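Local coordinates for protein L-2,4-diaminobutyric acid acetyltransferase (Geobacillus sp., PDB 6SJY) that catalyses the acetylation of L-2,4-diaminobutyrate, probably with acetyl coenzyme A as donor, giving the acetylated intermediate (ADABA) of ectoine biosynthesis, at residues R110-T115 with G164-D169; T139-Y144 with E158-I163; R21-I26 with N35-Y40; G62-F67 with W79-A84. All coordinates share one frame; numbering follows the deposited sequence.

Interaction 1: residues R110-T115 with G164-D169; sequences RFIETT and GPFFND. With 9YT ((2~{S})-4-acetamido-2-azanyl-butanoic acid), chain E.
Arg110 and Phe166 are joined through their backbones: Phe166 N donates to Arg110 O at 2.9 Å, N-H...O 164°. The Arg110 side chain then follows the tail. CG lies beside the backbone N, anti to the carbonyl carbon (chi1 -69°), and the chain runs extended to NE, which carries the guanidinium out to the next residue. CB rests 3.3 Å from Phe166 O, and CG is at the same distance from that oxygen. Further out the partner is the Phe167 ring: NE is 3.9 Å and CZ 3.4 Å from CD1, while NH2 reaches CE1 at 3.3 Å. The ring atom CD1 lies over one guanidinium face, offset toward its rim, with the two planes 35° apart. NH1 donates at 2.8 Å to a water in the guanidinium plane, and this water donates to Phe166 O. An alanine here is likely to cost Phe166 O its water bridge from NH1 and strip the Phe167 ring of its flat cover. Elsewhere Phe111 lies alongside Pro165, which follows a cis peptide, and Ile112 CD1 touches Phe166 CZ. This is the C-terminal tail of a GNAT fold, running on from strand 158-163 past the start of strand 111-115.

Interaction 2: residues T139-Y144 with E158-I163; sequences TVTVGY and EPLFVI. With 9YT ((2~{S})-4-acetamido-2-azanyl-butanoic acid), chain E.
Strands 139-144 and 158-163 pair antiparallel with a strong twist, their local axes 132° apart in N-to-C direction and 3.9 Å apart at closest approach. Thr139 with Val162 and Thr141 with Leu160 are hydrogen-bonded pairs; Val162 N reaches Thr139 O at 2.8 Å, whereas the bond from Leu160 N to Thr141 O, 2.9 Å long, is bent and weak. Beyond this bent bond the register slips by one residue before Tyr144 meets Glu158, a beta bulge. There Tyr144 N lies 2.9 Å from Glu158 O but 47° out of its carbonyl plane. At the bulge a CB on Gly143 would run into Glu158 O, so the close approach depends on the missing side chain.

On one face Val140 sets CG2 over the centre of the Phe161 ring, 4.1 Å from its centroid and 11° off the normal, a CH-pi contact. On the other face Thr141 OG1 lies alongside Leu160, 3.7 Å from its CB, and a water links Thr139 OG1 to Val162 O. Tyr144 CB and Glu158 CB meet at 4.0 Å, after which the side chains part: Tyr144 OH bonds to Asp45 of the second subunit, while Glu158, bent at its second torsion, takes a weak hydrogen bond at OE2 from the product amine N08, 3.0 Å away.

Strand 138-144 is outermost within the chain. Strand 158-163 bonds on its far side to strand 111-115, and helix 121-133 covers Phe161 and Ile163 through Leu128 and Ala131.

Interaction 3: residues R21-I26 with N35-Y40; sequences RVWELI and NSPYCY. With 9YT ((2~{S})-4-acetamido-2-azanyl-butanoic acid), chain B.
Trp23 swings its indole toward the turn before helix 37-46 by placing CG anti to the backbone N (chi1 180°), while Tyr40 keeps CG beside its own N (chi1 -61°) and brings its ring back to helix 19-29. The two rings meet rim to rim, Trp23 CD1 3.8 Å from Tyr40 CE2, with planes at 57°, so neither covers the other's face. Pro37 takes one indole face instead: its CG stands 3.6 Å from the centroid of the Trp23 five-membered ring, nearly on the normal, a CH-pi contact. At the indole edge, Asn35 O lies in plane, 3.1 Å from Trp23 CD1. Val22 CG1 touches Tyr40 CD1 at 3.6 Å, and Ile26 CG2 approaches Tyr40 OH at 3.7 Å. Asn35 N donates to that hydroxyl at 3.1 Å, and Gln80 OE1 is its second partner. Ser36 is the N-cap of helix 37-46, with OG accepting from Cys39 N at 3.2 Å. Tyr38 points away and lays a ring face against C07 of the product in the second subunit's pocket. Chemically, the helices meet through apolar atoms, one indole face and ring rims, and two polar partners grip the buried Tyr40 hydroxyl, probably fixing that end and tying it to the turn before the helix.

Interaction 4: residues G62-F67 with W79-A84; sequences GFISAF and WQVAVA. With 9YT ((2~{S})-4-acetamido-2-azanyl-butanoic acid), chain E.
Phe63 and Ala82 exchange backbone hydrogen bonds across strands whose axes run almost exactly antiparallel, at 176°; Ala82 N to Phe63 O measures 2.9 Å. Further along, Trp79 N and Gln80 O both bond to the backbone of Ser65, so that two residues face one: a classic beta bulge.

Side-chain polar contacts gather at this bulge. Ser65 OG, held between its backbone N and carbonyl carbon (chi1 47°), accepts from Gln80 N at 3.0 Å. A water 2.6 Å from Ser65 OG donates to Gln80 OE1 at 2.8 Å and sits over the centre of one face of the Trp79 ring. Tyr40 OH is hydrogen-bonded to OE1 as well. From the other end of the amide, Gln80 NE2 reaches the product carboxylate oxygen O11 at 3.2 Å, nearly straight at 171°, and also bonds to Asp33 O.

Apolar contacts complete the pairing. Ile64 CD1 lies alongside Val81 CG2 at 4.1 Å on the face turned to helix 92-101, and Trp79 CE3 lies at the edge of the Phe67 ring, 4.3 Å from Phe67 CE2.

A leucine in place of Gln80 would probably leave the product carboxylate without this N-H donor and Tyr40 OH without its acceptor. With OE1 gripped by a hydroxyl and a water, the amide is likely to be held in one rotation, its NH2 committed to the carboxylate and to Asp33.

Interactions 1 and 2 share neighbouring strands of one sheet: their centres are 13 Å apart, and Ile112 O lies 2.8 Å from Ile163 N, probably a hydrogen bond. Interaction 4, centred about 17 Å from interaction 1, lies on the other side of the split between strands 75-83 and 111-115 that is familiar in GNAT enzymes. All three border the same product molecule, with Thr114 and Thr115, Glu158, and Trp79 and Gln80 in its pocket. Interaction 3 packs against interaction 4, centres 11 Å apart, with Ile26 CD1 3.3 Å from Ala82 CB. Its helix 37-46 also reaches the other subunit's product, consistent with each subunit contributing to the wall of the other's pocket.

Interaction 1: residues R110-T115 with G164-D169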
# COMPACT_ATOMS: atom_id res chain seq x y z
N ARG A 110 -5.89 -18.92 -4.90
CA ARG A 110 -5.31 -20.22 -4.74
C ARG A 110 -4.16 -20.26 -3.69
O ARG A 110 -3.79 -21.32 -3.28
CB ARG A 110 -4.86 -20.71 -6.11
CG ARG A 110 -6.02 -21.02 -7.06
CD ARG A 110 -5.51 -21.38 -8.44
NE ARG A 110 -6.65 -21.55 -9.33
CZ ARG A 110 -7.38 -22.65 -9.43
NH1 ARG A 110 -7.06 -23.71 -8.75
NH2 ARG A 110 -8.44 -22.67 -10.20
N PHE A 111 -3.63 -19.12 -3.26
CA PHE A 111 -2.56 -19.02 -2.25
C PHE A 111 -2.78 -17.77 -1.43
O PHE A 111 -3.19 -16.75 -1.99
CB PHE A 111 -1.18 -18.86 -2.82
CG PHE A 111 -0.71 -19.96 -3.66
CD1 PHE A 111 -0.01 -21.04 -3.08
CD2 PHE A 111 -0.86 -19.90 -5.04
CE1 PHE A 111 0.46 -22.06 -3.86
CE2 PHE A 111 -0.37 -20.91 -5.82
CZ PHE A 111 0.31 -22.00 -5.22
N ILE A 112 -2.51 -17.84 -0.14
CA ILE A 112 -2.40 -16.69 0.74
C ILE A 112 -0.93 -16.56 1.13
O ILE A 112 -0.29 -17.56 1.52
CB ILE A 112 -3.21 -16.87 2.00
CG1 ILE A 112 -4.67 -17.07 1.65
CG2 ILE A 112 -3.02 -15.71 2.94
CD1 ILE A 112 -5.54 -17.59 2.78
N GLU A 113 -0.36 -15.38 0.95
CA GLU A 113 1.01 -15.10 1.42
C GLU A 113 0.96 -14.02 2.43
O GLU A 113 0.12 -13.08 2.36
CB GLU A 113 1.94 -14.67 0.31
CG GLU A 113 2.14 -15.65 -0.75
CD GLU A 113 3.20 -15.22 -1.77
OE1 GLU A 113 3.57 -16.09 -2.51
OE2 GLU A 113 3.63 -14.07 -1.86
N THR A 114 1.85 -14.10 3.37
CA THR A 114 1.98 -13.12 4.40
C THR A 114 3.35 -13.25 5.02
O THR A 114 4.05 -14.21 4.77
CB THR A 114 0.84 -13.20 5.41
OG1 THR A 114 0.85 -12.02 6.25
CG2 THR A 114 0.97 -14.41 6.37
N THR A 115 3.69 -12.33 5.90
CA THR A 115 4.96 -12.30 6.62
C THR A 115 4.58 -12.19 8.10
O THR A 115 3.69 -11.49 8.42
CB THR A 115 5.66 -11.12 6.02
OG1 THR A 115 6.67 -11.52 5.07
CG2 THR A 115 5.97 -10.10 6.87
N GLY A 164 -1.33 -22.77 0.77
CA GLY A 164 -1.88 -23.28 -0.46
C GLY A 164 -0.94 -24.23 -1.14
O GLY A 164 0.10 -24.54 -0.61
N PRO A 165 -1.28 -24.70 -2.32
CA PRO A 165 -2.47 -24.32 -3.09
C PRO A 165 -3.80 -24.83 -2.55
O PRO A 165 -3.85 -25.85 -1.88
CB PRO A 165 -2.18 -24.88 -4.44
CG PRO A 165 -1.35 -26.08 -4.15
CD PRO A 165 -0.58 -25.84 -2.90
N PHE A 166 -4.82 -23.99 -2.70
CA PHE A 166 -6.19 -24.35 -2.47
C PHE A 166 -7.03 -23.63 -3.55
O PHE A 166 -6.49 -23.06 -4.52
CB PHE A 166 -6.61 -24.04 -1.05
CG PHE A 166 -6.68 -22.56 -0.72
CD1 PHE A 166 -5.51 -21.80 -0.60
CD2 PHE A 166 -7.89 -21.96 -0.46
CE1 PHE A 166 -5.56 -20.47 -0.28
CE2 PHE A 166 -7.94 -20.63 -0.12
CZ PHE A 166 -6.77 -19.88 -0.05
N PHE A 167 -8.33 -23.75 -3.45
CA PHE A 167 -9.20 -23.01 -4.35
C PHE A 167 -10.31 -22.38 -3.55
O PHE A 167 -11.16 -23.05 -3.08
CB PHE A 167 -9.73 -23.88 -5.51
CG PHE A 167 -10.55 -23.07 -6.51
CD1 PHE A 167 -9.93 -22.11 -7.31
CD2 PHE A 167 -11.94 -23.19 -6.56
CE1 PHE A 167 -10.65 -21.32 -8.18
CE2 PHE A 167 -12.68 -22.41 -7.44
CZ PHE A 167 -12.04 -21.46 -8.24
N ASN A 168 -10.25 -21.06 -3.39
CA ASN A 168 -11.25 -20.28 -2.68
C ASN A 168 -12.46 -19.98 -3.58
O ASN A 168 -12.46 -19.04 -4.42
CB ASN A 168 -10.62 -18.98 -2.17
CG ASN A 168 -11.41 -18.36 -1.03
OD1 ASN A 168 -11.77 -19.06 -0.10
ND2 ASN A 168 -11.67 -17.06 -1.08
N ASP A 169 -13.50 -20.78 -3.39
CA ASP A 169 -14.65 -20.76 -4.26
C ASP A 169 -15.73 -19.83 -3.66
O ASP A 169 -16.24 -20.09 -2.58
CB ASP A 169 -15.15 -22.18 -4.43
CG ASP A 169 -16.33 -22.25 -5.34
OD1 ASP A 169 -16.21 -21.78 -6.49
OD2 ASP A 169 -17.38 -22.73 -4.88
C01 9YT E . 0.46 -11.15 8.95
C02 9YT E . 0.97 -9.97 9.69
O03 9YT E . 0.78 -9.99 10.95
N04 9YT E . 1.68 -9.11 8.68
C05 9YT E . 2.26 -7.80 8.83
C06 9YT E . 3.62 -7.71 9.40
C07 9YT E . 4.23 -6.39 9.03
N08 9YT E . 5.53 -6.27 9.68
C09 9YT E . 3.32 -5.22 9.42
O10 9YT E . 3.39 -4.26 8.63
O11 9YT E . 2.55 -5.23 10.45
O HOH W 1 -5.35 -24.24 -6.58

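Interaction 2: residues T139-Y144 with E158-I163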
# COMPACT_ATOMS: atom_id res chain seq x y z
N THR A 139 3.63 -23.50 4.13
CA THR A 139 5.04 -23.48 3.90
C THR A 139 5.59 -22.21 4.53
O THR A 139 5.02 -21.13 4.34
CB THR A 139 5.29 -23.43 2.39
OG1 THR A 139 4.58 -24.52 1.76
CG2 THR A 139 6.77 -23.40 2.03
N VAL A 140 6.66 -22.33 5.31
CA VAL A 140 7.29 -21.22 6.02
C VAL A 140 8.70 -21.13 5.53
O VAL A 140 9.41 -22.13 5.60
CB VAL A 140 7.32 -21.44 7.52
CG1 VAL A 140 8.02 -20.26 8.22
CG2 VAL A 140 5.93 -21.62 8.09
N THR A 141 9.13 -19.97 5.04
CA THR A 141 10.49 -19.82 4.44
C THR A 141 10.97 -18.45 4.83
O THR A 141 10.24 -17.67 5.48
CB THR A 141 10.51 -19.89 2.90
OG1 THR A 141 9.47 -19.04 2.39
CG2 THR A 141 10.33 -21.24 2.37
N VAL A 142 12.21 -18.19 4.45
CA VAL A 142 12.86 -16.92 4.64
C VAL A 142 12.03 -15.86 3.89
O VAL A 142 11.58 -16.11 2.77
CB VAL A 142 14.27 -16.96 4.03
CG1 VAL A 142 14.91 -15.57 4.11
CG2 VAL A 142 15.16 -17.88 4.82
N GLY A 143 11.78 -14.73 4.52
CA GLY A 143 11.01 -13.67 3.86
C GLY A 143 11.92 -12.47 3.74
O GLY A 143 12.82 -12.53 2.98
N TYR A 144 11.72 -11.41 4.53
CA TYR A 144 12.67 -10.29 4.57
C TYR A 144 13.48 -10.54 5.84
O TYR A 144 12.90 -10.78 6.93
CB TYR A 144 11.94 -8.91 4.70
CG TYR A 144 10.87 -8.67 3.63
CD1 TYR A 144 11.17 -8.88 2.27
CD2 TYR A 144 9.62 -8.18 3.96
CE1 TYR A 144 10.21 -8.68 1.27
CE2 TYR A 144 8.64 -7.97 2.95
CZ TYR A 144 8.96 -8.21 1.63
OH TYR A 144 8.03 -8.07 0.64
N GLU A 158 11.07 -10.96 8.89
CA GLU A 158 9.73 -11.15 8.39
C GLU A 158 9.68 -12.41 7.55
O GLU A 158 9.64 -12.37 6.32
CB GLU A 158 9.37 -9.91 7.57
CG GLU A 158 9.15 -8.68 8.45
CD GLU A 158 7.87 -8.77 9.30
OE1 GLU A 158 6.90 -9.42 8.92
OE2 GLU A 158 7.76 -8.15 10.35
N PRO A 159 9.68 -13.57 8.21
CA PRO A 159 9.58 -14.83 7.48
C PRO A 159 8.28 -14.93 6.65
O PRO A 159 7.28 -14.49 7.12
CB PRO A 159 9.60 -15.89 8.56
CG PRO A 159 9.82 -15.22 9.85
CD PRO A 159 9.78 -13.74 9.67
N LEU A 160 8.36 -15.49 5.44
CA LEU A 160 7.20 -15.73 4.56
C LEU A 160 6.38 -16.99 4.88
O LEU A 160 6.93 -18.09 4.95
CB LEU A 160 7.70 -15.89 3.14
CG LEU A 160 6.69 -16.01 2.01
CD1 LEU A 160 5.89 -14.71 1.88
CD2 LEU A 160 7.46 -16.31 0.74
N PHE A 161 5.09 -16.82 5.12
CA PHE A 161 4.15 -17.92 5.24
C PHE A 161 3.34 -18.01 3.98
O PHE A 161 2.77 -16.99 3.57
CB PHE A 161 3.21 -17.70 6.42
CG PHE A 161 3.85 -17.84 7.75
CD1 PHE A 161 5.03 -17.17 8.07
CD2 PHE A 161 3.23 -18.61 8.74
CE1 PHE A 161 5.60 -17.29 9.34
CE2 PHE A 161 3.78 -18.72 10.01
CZ PHE A 161 4.98 -18.08 10.32
N VAL A 162 3.33 -19.16 3.32
CA VAL A 162 2.47 -19.40 2.13
C VAL A 162 1.49 -20.50 2.46
O VAL A 162 1.89 -21.59 2.85
CB VAL A 162 3.34 -19.77 0.92
CG1 VAL A 162 2.53 -20.02 -0.33
CG2 VAL A 162 4.38 -18.69 0.63
N ILE A 163 0.22 -20.22 2.29
CA ILE A 163 -0.86 -21.14 2.47
C ILE A 163 -1.41 -21.49 1.12
O ILE A 163 -1.88 -20.61 0.38
CB ILE A 163 -1.95 -20.54 3.34
CG1 ILE A 163 -1.38 -20.25 4.70
CG2 ILE A 163 -3.16 -21.48 3.46
CD1 ILE A 163 -2.45 -19.65 5.60
C01 9YT E . 0.46 -11.15 8.95
C02 9YT E . 0.97 -9.97 9.69
O03 9YT E . 0.78 -9.99 10.95
N04 9YT E . 1.68 -9.11 8.68
C05 9YT E . 2.26 -7.80 8.83
C06 9YT E . 3.62 -7.71 9.40
C07 9YT E . 4.23 -6.39 9.03
N08 9YT E . 5.53 -6.27 9.68
C09 9YT E . 3.32 -5.22 9.42
O10 9YT E . 3.39 -4.26 8.63
O11 9YT E . 2.55 -5.23 10.45
O HOH W 2 2.23 -23.63 0.83

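Interaction 3: residues R21-I26 with N35-Y40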
# COMPACT_ATOMS: atom_id res chain seq x y z
N ARG A 21 -9.14 6.18 11.98
CA ARG A 21 -9.45 5.32 13.09
C ARG A 21 -8.63 4.03 12.95
O ARG A 21 -8.19 3.50 13.95
CB ARG A 21 -10.96 5.06 13.20
CG ARG A 21 -11.63 6.02 14.21
CD ARG A 21 -13.10 6.27 13.91
NE ARG A 21 -13.93 5.07 13.66
CZ ARG A 21 -14.50 4.30 14.61
NH1 ARG A 21 -14.34 4.53 15.93
NH2 ARG A 21 -15.26 3.25 14.23
N VAL A 22 -8.40 3.58 11.72
CA VAL A 22 -7.52 2.43 11.52
C VAL A 22 -6.12 2.80 11.91
O VAL A 22 -5.46 2.08 12.65
CB VAL A 22 -7.60 1.89 10.10
CG1 VAL A 22 -6.55 0.84 9.82
CG2 VAL A 22 -9.02 1.33 9.86
N TRP A 23 -5.66 3.93 11.47
CA TRP A 23 -4.36 4.36 11.86
C TRP A 23 -4.19 4.40 13.39
O TRP A 23 -3.11 4.04 13.93
CB TRP A 23 -4.09 5.73 11.27
CG TRP A 23 -2.76 6.31 11.59
CD1 TRP A 23 -1.61 6.09 10.92
CD2 TRP A 23 -2.47 7.24 12.61
NE1 TRP A 23 -0.61 6.84 11.44
CE2 TRP A 23 -1.11 7.55 12.51
CE3 TRP A 23 -3.24 7.86 13.60
CZ2 TRP A 23 -0.48 8.45 13.36
CZ3 TRP A 23 -2.63 8.76 14.47
CH2 TRP A 23 -1.25 9.03 14.36
N GLU A 24 -5.20 4.88 14.10
CA GLU A 24 -5.12 4.94 15.56
C GLU A 24 -5.06 3.55 16.21
O GLU A 24 -4.29 3.35 17.14
CB GLU A 24 -6.28 5.74 16.13
CG GLU A 24 -6.02 7.22 15.92
CD GLU A 24 -7.25 8.11 16.13
OE1 GLU A 24 -8.37 7.58 16.26
OE2 GLU A 24 -7.05 9.34 16.12
N LEU A 25 -5.81 2.61 15.66
CA LEU A 25 -5.69 1.23 16.09
C LEU A 25 -4.26 0.69 15.88
O LEU A 25 -3.64 0.16 16.78
CB LEU A 25 -6.68 0.40 15.36
CG LEU A 25 -6.63 -1.11 15.69
CD1 LEU A 25 -7.37 -1.51 16.99
CD2 LEU A 25 -7.22 -1.90 14.52
N ILE A 26 -3.71 0.88 14.69
CA ILE A 26 -2.42 0.34 14.41
C ILE A 26 -1.43 1.08 15.33
O ILE A 26 -0.62 0.45 15.96
CB ILE A 26 -2.01 0.47 12.94
CG1 ILE A 26 -3.02 -0.20 11.99
CG2 ILE A 26 -0.61 -0.10 12.72
CD1 ILE A 26 -3.45 -1.56 12.43
N ASN A 35 1.94 2.64 9.16
CA ASN A 35 1.99 3.46 7.94
C ASN A 35 1.31 4.83 8.16
O ASN A 35 0.80 5.12 9.25
CB ASN A 35 1.38 2.71 6.81
CG ASN A 35 2.08 1.40 6.59
OD1 ASN A 35 1.53 0.33 6.80
ND2 ASN A 35 3.27 1.49 6.16
N SER A 36 1.39 5.71 7.16
CA SER A 36 0.74 7.01 7.26
C SER A 36 -0.78 6.86 7.31
O SER A 36 -1.35 5.89 6.79
CB SER A 36 1.13 7.96 6.11
OG SER A 36 0.61 7.49 4.87
N PRO A 37 -1.47 7.87 7.85
CA PRO A 37 -2.93 7.90 7.80
C PRO A 37 -3.46 7.82 6.36
O PRO A 37 -4.43 7.13 6.05
CB PRO A 37 -3.29 9.20 8.51
CG PRO A 37 -2.12 9.50 9.39
CD PRO A 37 -0.91 8.96 8.65
N TYR A 38 -2.77 8.50 5.46
CA TYR A 38 -3.15 8.46 4.06
C TYR A 38 -3.17 7.04 3.50
O TYR A 38 -4.04 6.65 2.71
CB TYR A 38 -2.17 9.37 3.30
CG TYR A 38 -2.46 9.53 1.80
CD1 TYR A 38 -3.31 10.52 1.36
CD2 TYR A 38 -1.91 8.70 0.86
CE1 TYR A 38 -3.59 10.67 0.02
CE2 TYR A 38 -2.18 8.82 -0.49
CZ TYR A 38 -3.01 9.84 -0.93
OH TYR A 38 -3.30 9.99 -2.29
N CYS A 39 -2.22 6.22 3.91
CA CYS A 39 -2.12 4.85 3.41
C CYS A 39 -3.35 4.09 3.80
O CYS A 39 -3.97 3.39 2.98
CB CYS A 39 -0.84 4.19 4.01
SG CYS A 39 -0.79 2.41 3.67
N TYR A 40 -3.78 4.28 5.05
CA TYR A 40 -5.03 3.61 5.55
C TYR A 40 -6.28 4.15 4.84
O TYR A 40 -7.16 3.35 4.45
CB TYR A 40 -5.14 3.63 7.10
CG TYR A 40 -3.99 2.89 7.71
CD1 TYR A 40 -3.85 1.54 7.56
CD2 TYR A 40 -2.96 3.58 8.32
CE1 TYR A 40 -2.73 0.87 8.04
CE2 TYR A 40 -1.86 2.93 8.82
CZ TYR A 40 -1.75 1.55 8.68
OH TYR A 40 -0.61 0.90 9.18
C01 9YT B . 0.82 12.70 -6.52
C02 9YT B . 1.40 12.87 -5.17
O03 9YT B . 2.31 13.75 -5.07
N04 9YT B . 0.64 11.94 -4.26
C05 9YT B . 0.86 11.61 -2.88
C06 9YT B . 0.34 12.54 -1.86
C07 9YT B . 0.23 11.83 -0.54
N08 9YT B . -0.20 12.77 0.48
C09 9YT B . 1.55 11.16 -0.15
O10 9YT B . 1.39 10.10 0.48
O11 9YT B . 2.71 11.64 -0.45

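Interaction 4: residues G62-F67 with W79-A84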
# COMPACT_ATOMS: atom_id res chain seq x y z
N GLY A 62 -10.34 -4.18 15.41
CA GLY A 62 -9.62 -5.06 14.52
C GLY A 62 -9.55 -4.55 13.08
O GLY A 62 -10.47 -3.92 12.60
N PHE A 63 -8.47 -4.89 12.39
CA PHE A 63 -8.25 -4.54 11.01
C PHE A 63 -7.41 -5.64 10.38
O PHE A 63 -6.42 -6.09 10.95
CB PHE A 63 -7.47 -3.24 10.93
CG PHE A 63 -7.23 -2.75 9.51
CD1 PHE A 63 -8.28 -2.37 8.71
CD2 PHE A 63 -5.94 -2.64 9.01
CE1 PHE A 63 -8.07 -1.86 7.43
CE2 PHE A 63 -5.73 -2.14 7.74
CZ PHE A 63 -6.80 -1.80 6.92
N ILE A 64 -7.77 -5.97 9.17
CA ILE A 64 -6.93 -6.71 8.29
C ILE A 64 -6.91 -6.08 6.90
O ILE A 64 -7.97 -5.77 6.30
CB ILE A 64 -7.40 -8.15 8.29
CG1 ILE A 64 -6.56 -9.03 7.41
CG2 ILE A 64 -8.83 -8.27 7.82
CD1 ILE A 64 -6.87 -10.49 7.78
N SER A 65 -5.71 -5.87 6.41
CA SER A 65 -5.48 -5.37 5.05
C SER A 65 -4.89 -6.48 4.21
O SER A 65 -4.03 -7.22 4.67
CB SER A 65 -4.49 -4.22 5.03
OG SER A 65 -3.29 -4.40 5.79
N ALA A 66 -5.32 -6.53 2.96
CA ALA A 66 -4.75 -7.47 2.05
C ALA A 66 -4.96 -6.96 0.65
O ALA A 66 -5.79 -6.08 0.44
CB ALA A 66 -5.44 -8.83 2.20
N PHE A 67 -4.22 -7.51 -0.29
CA PHE A 67 -4.44 -7.22 -1.70
C PHE A 67 -4.11 -8.44 -2.49
O PHE A 67 -3.30 -9.23 -2.07
CB PHE A 67 -3.51 -6.10 -2.16
CG PHE A 67 -2.04 -6.30 -1.85
CD1 PHE A 67 -1.19 -6.93 -2.77
CD2 PHE A 67 -1.48 -5.80 -0.70
CE1 PHE A 67 0.17 -7.06 -2.55
CE2 PHE A 67 -0.14 -5.94 -0.45
CZ PHE A 67 0.70 -6.60 -1.37
N TRP A 79 -1.32 -8.23 4.48
CA TRP A 79 -0.40 -7.20 4.87
C TRP A 79 -0.43 -7.00 6.38
O TRP A 79 0.55 -7.25 6.97
CB TRP A 79 -0.71 -5.88 4.12
CG TRP A 79 0.21 -4.72 4.37
CD1 TRP A 79 1.25 -4.60 5.28
CD2 TRP A 79 0.15 -3.48 3.69
NE1 TRP A 79 1.81 -3.35 5.20
CE2 TRP A 79 1.15 -2.65 4.23
CE3 TRP A 79 -0.63 -3.00 2.64
CZ2 TRP A 79 1.38 -1.41 3.75
CZ3 TRP A 79 -0.42 -1.72 2.20
CH2 TRP A 79 0.57 -0.95 2.74
N GLN A 80 -1.49 -6.47 6.97
CA GLN A 80 -1.50 -6.25 8.40
C GLN A 80 -2.71 -6.94 9.04
O GLN A 80 -3.79 -7.01 8.43
CB GLN A 80 -1.47 -4.79 8.79
CG GLN A 80 -0.26 -4.05 8.32
CD GLN A 80 -0.06 -2.66 8.93
OE1 GLN A 80 -0.69 -1.67 8.54
NE2 GLN A 80 0.89 -2.56 9.83
N VAL A 81 -2.50 -7.44 10.26
CA VAL A 81 -3.56 -7.95 11.08
C VAL A 81 -3.37 -7.31 12.42
O VAL A 81 -2.30 -7.41 12.99
CB VAL A 81 -3.46 -9.47 11.24
CG1 VAL A 81 -4.66 -9.99 12.00
CG2 VAL A 81 -3.37 -10.12 9.87
N ALA A 82 -4.38 -6.58 12.89
CA ALA A 82 -4.28 -5.86 14.17
C ALA A 82 -5.54 -6.14 14.95
O ALA A 82 -6.62 -6.20 14.35
CB ALA A 82 -4.21 -4.39 13.94
N VAL A 83 -5.39 -6.28 16.27
CA VAL A 83 -6.48 -6.50 17.24
C VAL A 83 -6.12 -5.66 18.42
O VAL A 83 -5.04 -5.77 18.96
CB VAL A 83 -6.66 -7.96 17.70
CG1 VAL A 83 -7.78 -8.05 18.75
CG2 VAL A 83 -7.01 -8.89 16.54
N ALA A 84 -7.01 -4.77 18.81
CA ALA A 84 -6.80 -3.90 19.98
C ALA A 84 -6.43 -4.74 21.23
O ALA A 84 -6.96 -5.83 21.42
CB ALA A 84 -8.06 -3.09 20.26
C01 9YT E . 0.46 -11.15 8.95
C02 9YT E . 0.97 -9.97 9.69
O03 9YT E . 0.78 -9.99 10.95
N04 9YT E . 1.68 -9.11 8.68
C05 9YT E . 2.26 -7.80 8.83
C06 9YT E . 3.62 -7.71 9.40
C07 9YT E . 4.23 -6.39 9.03
N08 9YT E . 5.53 -6.27 9.68
C09 9YT E . 3.32 -5.22 9.42
O10 9YT E . 3.39 -4.26 8.63
O11 9YT E . 2.55 -5.23 10.45
O HOH W 3 -1.87 -2.18 6.01